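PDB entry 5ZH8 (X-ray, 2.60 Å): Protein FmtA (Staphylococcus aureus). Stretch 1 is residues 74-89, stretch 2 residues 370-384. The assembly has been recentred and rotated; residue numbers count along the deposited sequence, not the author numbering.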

ATOM      1  N   PRO A  74      -6.348   6.932 -31.802  1.00 68.66           N
ATOM      2  CA  PRO A  74      -6.061   5.589 -31.275  1.00 67.32           C
ATOM      3  C   PRO A  74      -5.281   5.543 -29.964  1.00 64.23           C
ATOM      4  O   PRO A  74      -5.586   4.699 -29.124  1.00 63.20           O
ATOM      5  N   LYS A  75      -4.293   6.425 -29.795  1.00 62.90           N
ATOM      6  CA  LYS A  75      -3.518   6.496 -28.550  1.00 60.44           C
ATOM      7  C   LYS A  75      -4.428   6.630 -27.338  1.00 58.94           C
ATOM      8  O   LYS A  75      -4.355   5.836 -26.406  1.00 57.36           O
ATOM      9  N   TYR A  76      -5.266   7.664 -27.368  1.00 59.23           N
ATOM     10  CA  TYR A  76      -6.096   8.043 -26.231  1.00 58.14           C
ATOM     11  C   TYR A  76      -7.272   7.102 -26.056  1.00 58.75           C
ATOM     12  O   TYR A  76      -7.716   6.870 -24.929  1.00 57.73           O
ATOM     13  N   LYS A  77      -7.770   6.559 -27.162  1.00 60.58           N
ATOM     14  CA  LYS A  77      -8.804   5.541 -27.097  1.00 61.48           C
ATOM     15  C   LYS A  77      -8.294   4.310 -26.349  1.00 59.52           C
ATOM     16  O   LYS A  77      -9.005   3.722 -25.530  1.00 58.66           O
ATOM     17  N   LYS A  78      -7.049   3.945 -26.647  1.00 58.31           N
ATOM     18  CA  LYS A  78      -6.384   2.802 -26.035  1.00 56.94           C
ATOM     19  C   LYS A  78      -6.209   3.041 -24.539  1.00 54.30           C
ATOM     20  O   LYS A  78      -6.380   2.133 -23.738  1.00 53.63           O
ATOM     21  N   ILE A  79      -5.859   4.271 -24.176  1.00 52.84           N
ATOM     22  CA  ILE A  79      -5.644   4.652 -22.779  1.00 50.71           C
ATOM     23  C   ILE A  79      -6.969   4.585 -22.022  1.00 50.66           C
ATOM     24  O   ILE A  79      -7.060   3.951 -20.974  1.00 49.93           O
ATOM     25  N   ASP A  80      -7.986   5.240 -22.565  1.00 51.52           N
ATOM     26  CA  ASP A  80      -9.302   5.247 -21.966  1.00 52.15           C
ATOM     27  C   ASP A  80      -9.809   3.826 -21.760  1.00 52.78           C
ATOM     28  O   ASP A  80     -10.301   3.468 -20.683  1.00 52.62           O
ATOM     29  N   LYS A  81      -9.674   3.020 -22.804  1.00 53.68           N
ATOM     30  CA  LYS A  81     -10.131   1.641 -22.763  1.00 54.27           C
ATOM     31  C   LYS A  81      -9.405   0.862 -21.680  1.00 52.48           C
ATOM     32  O   LYS A  81     -10.000   0.054 -20.973  1.00 53.05           O
ATOM     33  N   TYR A  82      -8.110   1.107 -21.559  1.00 50.77           N
ATOM     34  CA  TYR A  82      -7.307   0.465 -20.530  1.00 49.38           C
ATOM     35  C   TYR A  82      -7.773   0.897 -19.150  1.00 48.72           C
ATOM     36  O   TYR A  82      -7.997   0.054 -18.287  1.00 48.86           O
ATOM     37  N   LEU A  83      -7.926   2.201 -18.946  1.00 48.38           N
ATOM     38  CA  LEU A  83      -8.352   2.731 -17.643  1.00 47.99           C
ATOM     39  C   LEU A  83      -9.727   2.229 -17.233  1.00 49.55           C
ATOM     40  O   LEU A  83      -9.951   1.939 -16.058  1.00 49.90           O
ATOM     41  N   GLN A  84     -10.646   2.119 -18.192  1.00 51.07           N
ATOM     42  CA  GLN A  84     -11.968   1.588 -17.896  1.00 52.71           C
ATOM     43  C   GLN A  84     -11.918   0.100 -17.544  1.00 53.04           C
ATOM     44  O   GLN A  84     -12.426  -0.307 -16.503  1.00 53.73           O
ATOM     45  N   SER A  85     -11.296  -0.710 -18.392  1.00 52.88           N
ATOM     46  CA  SER A  85     -11.292  -2.158 -18.173  1.00 53.54           C
ATOM     47  C   SER A  85     -10.386  -2.599 -17.014  1.00 52.24           C
ATOM     48  O   SER A  85     -10.551  -3.693 -16.480  1.00 53.29           O
ATOM     49  N   SER A  86      -9.449  -1.748 -16.610  1.00 50.43           N
ATOM     50  CA  SER A  86      -8.627  -2.025 -15.426  1.00 49.46           C
ATOM     51  C   SER A  86      -9.252  -1.504 -14.122  1.00 49.13           C
ATOM     52  O   SER A  86      -8.634  -1.582 -13.066  1.00 48.39           O
ATOM     53  N   LEU A  87     -10.472  -0.980 -14.202  1.00 49.93           N
ATOM     54  CA  LEU A  87     -11.238  -0.539 -13.028  1.00 50.64           C
ATOM     55  C   LEU A  87     -10.577   0.619 -12.291  1.00 49.29           C
ATOM     56  O   LEU A  87     -10.709   0.750 -11.088  1.00 49.26           O
ATOM     57  N   PHE A  88      -9.870   1.458 -13.041  1.00 48.63           N
ATOM     58  CA  PHE A  88      -9.190   2.635 -12.507  1.00 47.54           C
ATOM     59  C   PHE A  88     -10.191   3.528 -11.789  1.00 48.51           C
ATOM     60  O   PHE A  88     -11.249   3.834 -12.338  1.00 49.61           O
ATOM     61  N   ASN A  89      -9.871   3.920 -10.559  1.00 48.57           N
ATOM     62  CA  ASN A  89     -10.687   4.893  -9.829  1.00 49.38           C
ATOM     63  C   ASN A  89      -9.860   6.144  -9.533  1.00 47.91           C
ATOM     64  O   ASN A  89      -9.035   6.150  -8.618  1.00 46.91           O
ATOM     65  N   ASN A 370      -1.733   0.006  -7.242  1.00 50.73           N
ATOM     66  CA  ASN A 370      -0.509   0.171  -8.010  1.00 49.47           C
ATOM     67  C   ASN A 370      -0.711   1.178  -9.143  1.00 48.05           C
ATOM     68  O   ASN A 370      -1.207   0.837 -10.225  1.00 48.62           O
ATOM     69  N   ASN A 371      -0.320   2.423  -8.898  1.00 46.72           N
ATOM     70  CA  ASN A 371      -0.461   3.464  -9.909  1.00 45.32           C
ATOM     71  C   ASN A 371       0.692   3.417 -10.928  1.00 44.74           C
ATOM     72  O   ASN A 371       0.534   3.850 -12.066  1.00 44.14           O
ATOM     73  N   GLU A 372       1.843   2.887 -10.515  1.00 45.10           N
ATOM     74  CA  GLU A 372       3.070   2.948 -11.327  1.00 44.79           C
ATOM     75  C   GLU A 372       2.968   2.061 -12.558  1.00 45.76           C
ATOM     76  O   GLU A 372       3.392   2.443 -13.641  1.00 45.45           O
ATOM     77  N   VAL A 373       2.406   0.872 -12.377  1.00 46.88           N
ATOM     78  CA  VAL A 373       2.186  -0.038 -13.484  1.00 47.56           C
ATOM     79  C   VAL A 373       1.282   0.632 -14.511  1.00 46.95           C
ATOM     80  O   VAL A 373       1.486   0.470 -15.714  1.00 47.63           O
ATOM     81  N   ARG A 374       0.302   1.397 -14.037  1.00 46.06           N
ATOM     82  CA  ARG A 374      -0.655   2.040 -14.938  1.00 45.73           C
ATOM     83  C   ARG A 374       0.017   3.126 -15.764  1.00 44.76           C
ATOM     84  O   ARG A 374      -0.080   3.132 -16.986  1.00 45.33           O
ATOM     85  N   ILE A 375       0.696   4.043 -15.087  1.00 43.79           N
ATOM     86  CA  ILE A 375       1.318   5.180 -15.756  1.00 43.04           C
ATOM     87  C   ILE A 375       2.458   4.727 -16.683  1.00 43.17           C
ATOM     88  O   ILE A 375       2.698   5.352 -17.710  1.00 43.00           O
ATOM     89  N   LYS A 376       3.135   3.635 -16.332  1.00 43.58           N
ATOM     90  CA  LYS A 376       4.166   3.057 -17.202  1.00 44.42           C
ATOM     91  C   LYS A 376       3.553   2.516 -18.471  1.00 44.71           C
ATOM     92  O   LYS A 376       4.076   2.720 -19.561  1.00 45.28           O
ATOM     93  N   HIS A 377       2.440   1.817 -18.318  1.00 44.62           N
ATOM     94  CA  HIS A 377       1.776   1.211 -19.451  1.00 45.33           C
ATOM     95  C   HIS A 377       1.327   2.291 -20.424  1.00 45.20           C
ATOM     96  O   HIS A 377       1.395   2.111 -21.633  1.00 46.60           O
ATOM     97  N   ILE A 378       0.883   3.421 -19.893  1.00 43.95           N
ATOM     98  CA  ILE A 378       0.443   4.535 -20.723  1.00 43.85           C
ATOM     99  C   ILE A 378       1.637   5.207 -21.417  1.00 43.94           C
ATOM    100  O   ILE A 378       1.620   5.439 -22.621  1.00 45.08           O
ATOM    101  N   TYR A 379       2.676   5.502 -20.653  1.00 43.09           N
ATOM    102  CA  TYR A 379       3.825   6.247 -21.155  1.00 43.37           C
ATOM    103  C   TYR A 379       4.717   5.403 -22.085  1.00 44.72           C
ATOM    104  O   TYR A 379       5.109   5.846 -23.169  1.00 45.41           O
ATOM    105  N   ASN A 380       5.037   4.192 -21.645  1.00 45.05           N
ATOM    106  CA  ASN A 380       5.938   3.325 -22.384  1.00 46.71           C
ATOM    107  C   ASN A 380       5.214   2.505 -23.444  1.00 48.52           C
ATOM    108  O   ASN A 380       5.636   2.485 -24.597  1.00 50.36           O
ATOM    109  N   ASP A 381       4.136   1.822 -23.071  1.00 48.66           N
ATOM    110  CA  ASP A 381       3.504   0.886 -23.998  1.00 50.49           C
ATOM    111  C   ASP A 381       2.603   1.588 -25.007  1.00 51.19           C
ATOM    112  O   ASP A 381       2.739   1.376 -26.213  1.00 52.91           O
ATOM    113  N   ILE A 382       1.696   2.436 -24.534  1.00 50.24           N
ATOM    114  CA  ILE A 382       0.721   3.047 -25.433  1.00 51.21           C
ATOM    115  C   ILE A 382       1.308   4.250 -26.167  1.00 51.66           C
ATOM    116  O   ILE A 382       1.276   4.299 -27.394  1.00 53.47           O
ATOM    117  N   LEU A 383       1.848   5.211 -25.422  1.00 50.28           N
ATOM    118  CA  LEU A 383       2.448   6.405 -26.025  1.00 50.65           C
ATOM    119  C   LEU A 383       3.863   6.181 -26.571  1.00 51.62           C
ATOM    120  O   LEU A 383       4.391   7.048 -27.257  1.00 52.25           O
ATOM    121  N   LYS A 384       4.469   5.037 -26.250  1.00 52.31           N
ATOM    122  CA  LYS A 384       5.764   4.614 -26.816  1.00 54.01           C
ATOM    123  C   LYS A 384       6.895   5.624 -26.578  1.00 53.50           C
ATOM    124  O   LYS A 384       7.650   5.961 -27.496  1.00 54.88           O
TER

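Two helices far apart in sequence can be joined by an apolar seam along one part of the contact and a polar clamp at one end, and FmtA offers a compact example. Helix 74-85 and the helix of stretch 2 run nearly antiparallel, at 159°, with axes 10.7 Å apart at closest approach; together the stretches bury 676 Å². The antiparallel register sets Lys75 beside Ile382, Ile79 beside Ile378 and Leu83 beside Arg374.

The seam is aliphatic. Ile382 points toward the first helix in the m,t rotamer, and its CG2 packs 3.8 Å from CG1 of Ile79 and 3.4 Å from the backbone O of Lys75. Ile79, also m,t, has its CA-to-CB bond sideways to the second stretch, and its branches meet different partners: CG2 lies 3.8 Å from Ile378 CD1, and CD1 lies 3.9 Å from Leu383 CD2. Ile378 and Leu383 both start sideways, but their m,t conformations carry the ends of their side chains inward. Leu83, again m,t, backs this layer with CD2 4.3 Å from Ile378 CD1. The lysines contribute methylenes here: Lys75 CD sits 3.9 Å from Leu383 CD2, and Lys78 CD is 3.9 Å from Ile382 CG2, while the Lys75 amine finds its hydrogen bond elsewhere in the structure.

An aromatic pair continues the contact. Tyr82 (chi1 t) and His377 (chi1 t) both point toward the opposing stretch, and the edge of the imidazole meets the face of the phenol ring, with centroids 4.8 Å apart and planes at 60°. His377 CD2 approaches Tyr82 CG at 3.9 Å. On the other side of the imidazole, His377 ND1 donates to Asp381 OD2 over 2.8 Å, a bond within its own helix that links the ring to the next turn.

The polar clamp belongs to Arg374, whose extended m,t,t side chain begins sideways and reaches across to the end of the first helix. Its NH2 donates to Ser86 O at 3.1 Å and its NH1 to Ser86 OG at 2.7 Å, so one guanidinium grips both backbone and side chain of a single residue. Ser86, in the p rotamer, also donates from OG to Tyr82 O at 2.6 Å, tying the clamp to the last helical turn just before the Schellman motif at Leu87. Phe88 CB covers one face of the guanidinium, 3.6 Å from NH1, and Tyr82 OH lies 3.1 Å from Arg374 CG. The edge of the Phe88 ring (chi1 t) faces Asn371, with CE1 4.0 Å from OD1.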

ATOM      1  CB  PRO A  74      -5.239   4.945 -32.387  1.00 68.92           C
ATOM      2  CG  PRO A  74      -5.712   5.609 -33.621  1.00 71.68           C
ATOM      3  CD  PRO A  74      -6.153   6.991 -33.260  1.00 71.20           C
ATOM      4  CB  LYS A  75      -2.609   7.720 -28.533  1.00 60.13           C
ATOM      5  CG  LYS A  75      -1.455   7.719 -29.511  1.00 61.49           C
ATOM      6  CD  LYS A  75      -0.595   8.962 -29.345  1.00 61.04           C
ATOM      7  CE  LYS A  75      -1.409  10.243 -29.195  1.00 61.37           C
ATOM      8  NZ  LYS A  75      -0.614  11.463 -29.494  1.00 61.84           N
ATOM      9  CB  TYR A  76      -6.579   9.486 -26.379  1.00 58.86           C
ATOM     10  CG  TYR A  76      -5.434  10.464 -26.395  1.00 58.15           C
ATOM     11  CD1 TYR A  76      -4.608  10.611 -25.282  1.00 55.92           C
ATOM     12  CD2 TYR A  76      -5.156  11.226 -27.522  1.00 59.85           C
ATOM     13  CE1 TYR A  76      -3.546  11.496 -25.295  1.00 55.40           C
ATOM     14  CE2 TYR A  76      -4.102  12.122 -27.536  1.00 59.22           C
ATOM     15  CZ  TYR A  76      -3.299  12.249 -26.423  1.00 57.10           C
ATOM     16  OH  TYR A  76      -2.239  13.127 -26.435  1.00 56.96           O
ATOM     17  CB  LYS A  77      -9.249   5.145 -28.498  1.00 64.68           C
ATOM     18  CG  LYS A  77     -10.389   4.145 -28.488  1.00 66.52           C
ATOM     19  CD  LYS A  77     -10.998   3.948 -29.867  1.00 70.02           C
ATOM     20  CE  LYS A  77     -12.041   2.840 -29.848  1.00 71.86           C
ATOM     21  NZ  LYS A  77     -13.004   2.967 -28.710  1.00 71.45           N
ATOM     22  CB  LYS A  78      -5.019   2.589 -26.699  1.00 57.28           C
ATOM     23  CG  LYS A  78      -4.582   1.142 -26.862  1.00 58.23           C
ATOM     24  CD  LYS A  78      -3.200   1.076 -27.519  1.00 58.81           C
ATOM     25  CE  LYS A  78      -3.099   0.100 -28.707  1.00 61.40           C
ATOM     26  NZ  LYS A  78      -2.783  -1.314 -28.359  1.00 61.82           N
ATOM     27  CB  ILE A  79      -5.046   6.078 -22.662  1.00 49.56           C
ATOM     28  CG1 ILE A  79      -3.616   6.109 -23.217  1.00 49.15           C
ATOM     29  CG2 ILE A  79      -5.045   6.551 -21.216  1.00 48.11           C
ATOM     30  CD1 ILE A  79      -3.107   7.497 -23.565  1.00 48.88           C
ATOM     31  CB  ASP A  80     -10.275   6.026 -22.858  1.00 54.10           C
ATOM     32  CG  ASP A  80     -11.688   6.011 -22.330  1.00 55.26           C
ATOM     33  OD1 ASP A  80     -11.964   6.673 -21.299  1.00 54.59           O
ATOM     34  OD2 ASP A  80     -12.514   5.318 -22.944  1.00 57.24           O
ATOM     35  CB  LYS A  81      -9.913   0.982 -24.122  1.00 55.91           C
ATOM     36  CG  LYS A  81     -10.536  -0.387 -24.243  1.00 57.56           C
ATOM     37  CD  LYS A  81     -10.566  -0.826 -25.694  1.00 59.88           C
ATOM     38  CE  LYS A  81     -11.516  -1.996 -25.899  1.00 62.27           C
ATOM     39  NZ  LYS A  81     -12.958  -1.641 -25.704  1.00 63.69           N
ATOM     40  CB  TYR A  82      -5.820   0.771 -20.708  1.00 47.93           C
ATOM     41  CG  TYR A  82      -5.050   0.559 -19.445  1.00 46.48           C
ATOM     42  CD1 TYR A  82      -4.969  -0.696 -18.875  1.00 46.80           C
ATOM     43  CD2 TYR A  82      -4.432   1.621 -18.799  1.00 45.18           C
ATOM     44  CE1 TYR A  82      -4.290  -0.905 -17.698  1.00 46.12           C
ATOM     45  CE2 TYR A  82      -3.732   1.429 -17.617  1.00 44.37           C
ATOM     46  CZ  TYR A  82      -3.674   0.168 -17.067  1.00 45.03           C
ATOM     47  OH  TYR A  82      -2.983  -0.020 -15.899  1.00 44.64           O
ATOM     48  CB  LEU A  83      -8.339   4.259 -17.639  1.00 47.46           C
ATOM     49  CG  LEU A  83      -6.958   4.908 -17.729  1.00 46.06           C
ATOM     50  CD1 LEU A  83      -7.111   6.419 -17.725  1.00 45.89           C
ATOM     51  CD2 LEU A  83      -6.053   4.450 -16.596  1.00 45.01           C
ATOM     52  CB  GLN A  84     -12.920   1.812 -19.061  1.00 54.75           C
ATOM     53  CG  GLN A  84     -13.321   3.254 -19.279  1.00 55.29           C
ATOM     54  CD  GLN A  84     -14.558   3.378 -20.170  1.00 57.90           C
ATOM     55  OE1 GLN A  84     -15.460   2.521 -20.168  1.00 59.42           O
ATOM     56  NE2 GLN A  84     -14.604   4.459 -20.948  1.00 58.55           N
ATOM     57  CB  SER A  85     -10.922  -2.901 -19.458  1.00 54.39           C
ATOM     58  OG  SER A  85      -9.666  -2.487 -19.934  1.00 53.26           O
ATOM     59  CB  SER A  86      -7.227  -1.439 -15.610  1.00 47.88           C
ATOM     60  OG  SER A  86      -7.298  -0.043 -15.805  1.00 47.12           O
ATOM     61  CB  LEU A  87     -11.490  -1.712 -12.072  1.00 51.88           C
ATOM     62  CG  LEU A  87     -12.058  -2.988 -12.703  1.00 53.41           C
ATOM     63  CD1 LEU A  87     -12.057  -4.133 -11.702  1.00 54.65           C
ATOM     64  CD2 LEU A  87     -13.450  -2.724 -13.247  1.00 54.70           C
ATOM     65  CB  PHE A  88      -8.542   3.394 -13.666  1.00 46.53           C
ATOM     66  CG  PHE A  88      -7.837   4.659 -13.266  1.00 45.66           C
ATOM     67  CD1 PHE A  88      -6.719   4.626 -12.438  1.00 44.74           C
ATOM     68  CD2 PHE A  88      -8.267   5.889 -13.759  1.00 45.93           C
ATOM     69  CE1 PHE A  88      -6.060   5.800 -12.094  1.00 43.74           C
ATOM     70  CE2 PHE A  88      -7.608   7.061 -13.420  1.00 44.91           C
ATOM     71  CZ  PHE A  88      -6.505   7.018 -12.585  1.00 43.71           C
ATOM     72  CB  ASN A  89     -11.233   4.284  -8.536  1.00 50.83           C
ATOM     73  CG  ASN A  89     -12.378   5.094  -7.954  1.00 52.40           C
ATOM     74  OD1 ASN A  89     -13.544   4.723  -8.106  1.00 54.31           O
ATOM     75  ND2 ASN A  89     -12.059   6.205  -7.294  1.00 51.60           N
ATOM     76  CB  ASN A 370      -0.064  -1.181  -8.556  1.00 50.31           C
ATOM     77  CG  ASN A 370       1.351  -1.164  -9.078  1.00 49.86           C
ATOM     78  OD1 ASN A 370       1.899  -0.109  -9.391  1.00 48.36           O
ATOM     79  ND2 ASN A 370       1.951  -2.345  -9.176  1.00 51.23           N
ATOM     80  CB  ASN A 371      -0.541   4.843  -9.237  1.00 44.29           C
ATOM     81  CG  ASN A 371      -1.255   5.873 -10.092  1.00 43.61           C
ATOM     82  OD1 ASN A 371      -2.292   5.581 -10.703  1.00 44.15           O
ATOM     83  ND2 ASN A 371      -0.713   7.088 -10.133  1.00 42.51           N
ATOM     84  CB  GLU A 372       4.287   2.526 -10.514  1.00 45.07           C
ATOM     85  CG  GLU A 372       5.601   3.007 -11.107  1.00 44.81           C
ATOM     86  CD  GLU A 372       5.976   4.424 -10.689  1.00 43.54           C
ATOM     87  OE1 GLU A 372       5.494   4.879  -9.642  1.00 43.42           O
ATOM     88  OE2 GLU A 372       6.775   5.081 -11.393  1.00 42.46           O
ATOM     89  CB  VAL A 373       1.571  -1.377 -13.013  1.00 48.98           C
ATOM     90  CG1 VAL A 373       1.072  -2.192 -14.195  1.00 49.90           C
ATOM     91  CG2 VAL A 373       2.592  -2.192 -12.230  1.00 50.02           C
ATOM     92  CB  ARG A 374      -1.836   2.646 -14.168  1.00 45.40           C
ATOM     93  CG  ARG A 374      -2.655   1.664 -13.342  1.00 46.22           C
ATOM     94  CD  ARG A 374      -3.685   2.421 -12.515  1.00 46.26           C
ATOM     95  NE  ARG A 374      -4.663   1.555 -11.853  1.00 47.11           N
ATOM     96  CZ  ARG A 374      -5.670   0.945 -12.468  1.00 47.93           C
ATOM     97  NH1 ARG A 374      -5.831   1.064 -13.779  1.00 48.19           N
ATOM     98  NH2 ARG A 374      -6.510   0.196 -11.772  1.00 48.93           N
ATOM     99  CB  ILE A 375       1.789   6.245 -14.735  1.00 42.28           C
ATOM    100  CG1 ILE A 375       1.961   7.611 -15.406  1.00 41.91           C
ATOM    101  CG2 ILE A 375       3.078   5.818 -14.040  1.00 42.38           C
ATOM    102  CD1 ILE A 375       2.147   8.754 -14.433  1.00 41.09           C
ATOM    103  CB  LYS A 376       4.924   1.928 -16.510  1.00 45.65           C
ATOM    104  CG  LYS A 376       5.950   2.393 -15.501  1.00 46.09           C
ATOM    105  CD  LYS A 376       6.501   1.210 -14.720  1.00 48.02           C
ATOM    106  CE  LYS A 376       7.713   1.599 -13.879  1.00 49.02           C
ATOM    107  NZ  LYS A 376       8.698   0.475 -13.738  1.00 51.36           N
ATOM    108  CB  HIS A 377       0.591   0.380 -18.985  1.00 45.48           C
ATOM    109  CG  HIS A 377      -0.155  -0.279 -20.097  1.00 46.62           C
ATOM    110  ND1 HIS A 377       0.393  -1.280 -20.870  1.00 47.78           N
ATOM    111  CD2 HIS A 377      -1.409  -0.084 -20.566  1.00 47.00           C
ATOM    112  CE1 HIS A 377      -0.487  -1.669 -21.771  1.00 48.83           C
ATOM    113  NE2 HIS A 377      -1.593  -0.967 -21.601  1.00 48.46           N
ATOM    114  CB  ILE A 378      -0.343   5.557 -19.879  1.00 42.82           C
ATOM    115  CG1 ILE A 378      -1.689   4.955 -19.471  1.00 43.27           C
ATOM    116  CG2 ILE A 378      -0.537   6.862 -20.635  1.00 43.14           C
ATOM    117  CD1 ILE A 378      -2.485   5.802 -18.497  1.00 42.78           C
ATOM    118  CB  TYR A 379       4.622   6.762 -19.960  1.00 42.15           C
ATOM    119  CG  TYR A 379       5.781   7.676 -20.285  1.00 42.22           C
ATOM    120  CD1 TYR A 379       5.587   9.036 -20.504  1.00 41.92           C
ATOM    121  CD2 TYR A 379       7.084   7.181 -20.324  1.00 42.77           C
ATOM    122  CE1 TYR A 379       6.659   9.873 -20.772  1.00 42.29           C
ATOM    123  CE2 TYR A 379       8.161   8.003 -20.593  1.00 42.97           C
ATOM    124  CZ  TYR A 379       7.949   9.348 -20.813  1.00 42.73           C
ATOM    125  OH  TYR A 379       9.026  10.162 -21.070  1.00 42.96           O
ATOM    126  CB  ASN A 380       6.680   2.390 -21.426  1.00 46.64           C
ATOM    127  CG  ASN A 380       7.543   3.141 -20.435  1.00 45.41           C
ATOM    128  OD1 ASN A 380       8.136   4.162 -20.769  1.00 45.33           O
ATOM    129  ND2 ASN A 380       7.631   2.632 -19.221  1.00 44.73           N
ATOM    130  CB  ASP A 381       2.744  -0.217 -23.248  1.00 50.67           C
ATOM    131  CG  ASP A 381       3.656  -1.057 -22.356  1.00 50.91           C
ATOM    132  OD1 ASP A 381       4.873  -1.141 -22.641  1.00 51.73           O
ATOM    133  OD2 ASP A 381       3.161  -1.639 -21.367  1.00 50.51           O
ATOM    134  CB  ILE A 382      -0.569   3.437 -24.695  1.00 50.32           C
ATOM    135  CG1 ILE A 382      -1.213   2.186 -24.080  1.00 50.55           C
ATOM    136  CG2 ILE A 382      -1.527   4.128 -25.652  1.00 51.61           C
ATOM    137  CD1 ILE A 382      -2.482   2.444 -23.284  1.00 50.09           C
ATOM    138  CB  LEU A 383       2.462   7.562 -25.021  1.00 48.93           C
ATOM    139  CG  LEU A 383       1.097   7.996 -24.470  1.00 48.05           C
ATOM    140  CD1 LEU A 383       1.293   9.109 -23.457  1.00 46.72           C
ATOM    141  CD2 LEU A 383       0.160   8.445 -25.571  1.00 49.47           C
ATOM    142  CB  LYS A 384       5.616   4.288 -28.302  1.00 56.56           C
ATOM    143  CG  LYS A 384       4.637   3.168 -28.560  1.00 58.06           C
ATOM    144  CD  LYS A 384       4.470   2.901 -30.051  1.00 61.24           C
ATOM    145  CE  LYS A 384       3.659   3.991 -30.747  1.00 62.01           C
ATOM    146  NZ  LYS A 384       3.078   3.520 -32.045  1.00 64.67           N
TER